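Local coordinates for carbonic anhydrase (Neosartorya fumigata, PDB 6LAC), which is a zinc-dependent beta-class carbonic anhydrase that catalyses the reversible hydration of carbon dioxide to hydrogencarbonate, at the interface of chains A and B. Coordinates in Å, arbitrary orientation; residue numbers count along the deposited sequence, not the author numbering. Chains: chain A/B, Carbonic anhydrase.

The interface of chains A and B. Residues chain A 65-67; chain B 63, 65-66, 106-107.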
loop_
_atom_site.group_PDB
_atom_site.type_symbol
_atom_site.label_atom_id
_atom_site.label_comp_id
_atom_site.label_asym_id
_atom_site.label_seq_id
_atom_site.Cartn_x
_atom_site.Cartn_y
_atom_site.Cartn_z
ATOM N N ASP A 65 -5.112 -0.044 -14.071
ATOM C CA ASP A 65 -4.966 1.385 -13.714
ATOM C C ASP A 65 -3.484 1.738 -13.735
ATOM O O ASP A 65 -2.619 0.818 -13.808
ATOM C CB ASP A 65 -5.744 1.651 -12.427
ATOM C CG ASP A 65 -5.679 3.053 -11.867
ATOM O OD1 ASP A 65 -5.996 3.997 -12.641
ATOM O OD2 ASP A 65 -5.346 3.188 -10.648
ATOM N N LEU A 66 -3.181 3.026 -13.771
ATOM C CA LEU A 66 -1.788 3.496 -13.842
ATOM C C LEU A 66 -1.017 2.959 -12.634
ATOM O O LEU A 66 0.145 2.551 -12.844
ATOM C CB LEU A 66 -1.771 5.027 -13.843
ATOM C CG LEU A 66 -2.464 5.724 -15.015
ATOM C CD1 LEU A 66 -2.032 7.179 -15.067
ATOM C CD2 LEU A 66 -2.150 5.013 -16.323
ATOM N N SER A 67 -1.587 3.045 -11.435
ATOM C CA SER A 67 -0.846 2.687 -10.199
ATOM C C SER A 67 -0.421 1.223 -10.259
ATOM O O SER A 67 0.757 0.868 -9.968
ATOM C CB SER A 67 -1.657 2.936 -8.959
ATOM O OG SER A 67 -1.672 4.301 -8.627
ATOM N N VAL B 63 -1.504 10.187 -7.071
ATOM C CA VAL B 63 -1.480 10.799 -8.410
ATOM C C VAL B 63 -2.911 10.770 -8.906
ATOM O O VAL B 63 -3.809 10.230 -8.208
ATOM C CB VAL B 63 -0.444 10.060 -9.265
ATOM C CG1 VAL B 63 0.918 10.090 -8.634
ATOM C CG2 VAL B 63 -0.868 8.631 -9.549
ATOM N N ASP B 65 -5.195 9.136 -10.439
ATOM C CA ASP B 65 -5.574 7.904 -11.168
ATOM C C ASP B 65 -6.736 7.230 -10.466
ATOM O O ASP B 65 -7.278 7.767 -9.491
ATOM C CB ASP B 65 -4.386 6.967 -11.376
ATOM C CG ASP B 65 -3.896 6.293 -10.114
ATOM O OD1 ASP B 65 -4.358 6.644 -8.998
ATOM O OD2 ASP B 65 -3.057 5.392 -10.285
ATOM N N LEU B 66 -7.208 6.092 -10.983
ATOM C CA LEU B 66 -8.409 5.478 -10.398
ATOM C C LEU B 66 -8.083 5.018 -8.988
ATOM O O LEU B 66 -8.912 5.076 -8.156
ATOM C CB LEU B 66 -8.891 4.276 -11.231
ATOM C CG LEU B 66 -9.277 4.571 -12.679
ATOM C CD1 LEU B 66 -9.670 3.273 -13.372
ATOM C CD2 LEU B 66 -10.430 5.560 -12.737
ATOM N N PRO B 106 2.700 9.277 -14.017
ATOM C CA PRO B 106 3.114 10.618 -13.592
ATOM C C PRO B 106 4.049 10.766 -12.382
ATOM O O PRO B 106 4.552 11.847 -12.109
ATOM C CB PRO B 106 1.781 11.278 -13.223
ATOM C CG PRO B 106 0.986 10.122 -12.693
ATOM C CD PRO B 106 1.357 8.938 -13.555
ATOM N N TRP B 107 4.462 9.666 -11.771
ATOM C CA TRP B 107 5.366 9.721 -10.604
ATOM C C TRP B 107 6.655 10.451 -10.961
ATOM O O TRP B 107 7.099 11.305 -10.215
ATOM C CB TRP B 107 5.670 8.317 -10.077
ATOM C CG TRP B 107 4.436 7.644 -9.560
ATOM C CD1 TRP B 107 3.997 7.657 -8.252
ATOM C CD2 TRP B 107 3.459 6.902 -10.314
ATOM N NE1 TRP B 107 2.826 6.982 -8.186
ATOM C CE2 TRP B 107 2.437 6.539 -9.419
ATOM C CE3 TRP B 107 3.309 6.571 -11.658
ATOM C CZ2 TRP B 107 1.335 5.822 -9.813
ATOM C CZ3 TRP B 107 2.173 5.921 -12.055
ATOM C CH2 TRP B 107 1.196 5.552 -11.153
#
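A:Asp65 and B:Asp65 face each other across the dimer interface, and each reaches the N-terminal turn of the helix opposite. Their side chains run roughly perpendicular, with the carboxylate planes turned 43° apart. The two copies differ in rotamer, a local departure from the two-fold symmetry. In A:Asp65, CG lies opposite the backbone N (chi1 178°), extending the carboxylate towards B:Leu66. There A:Asp65 OD1 accepts a hydrogen bond from the main-chain N of B:Leu66 at 2.9 Å; the donor approaches on the syn side but tilted from the carboxylate plane. The same carboxylate lies against the base of the leucine side chain, with A:Asp65 CG 3.5 Å from B:Leu66 CB. B:Asp65 instead tucks CG between its backbone N and carbonyl carbon (chi1 71°), which directs OD2 to A:Ser67. The hydroxyl A:Ser67 OG donates to the syn lone pair of B:Asp65 OD2; the modelled 2.4 Å is shorter than an ordinary hydrogen bond, and its exact value is doubtful. A:Ser67 N adds a weak, bent hydrogen bond to B:Asp65 OD2 at 3.0 Å, so hydroxyl and amide converge on one carboxylate oxygen. A:Asp65 OD2 and B:Asp65 OD2 also come within 3.2 Å of each other. Two charged carboxylates this close would be unfavourable unless one is protonated, which the coordinates do not show; the helix N-termini would be expected to help stabilise negative charge here.

Beside this polar cluster, the six-membered end of the B:Trp107 indole points at chain A. A:Ser67 OG meets the B:Trp107 edge in plane, 3.6 Å from CZ2; CH2 of the same ring faces the A:Leu66 carbonyl O. B:Val63 CG1 of the same chain covers one indole face near the rim. Farther out, A:Leu66 CD1 touches B:Pro106 CD.

The patch thus joins the starts of the two 66-77 helices: each aspartate, in the loop before its own helix, lies at the start of the partner's helix in a manner that resembles N-capping, and the start of B helix 107-117, entered through a proline after a cis peptide, flanks them.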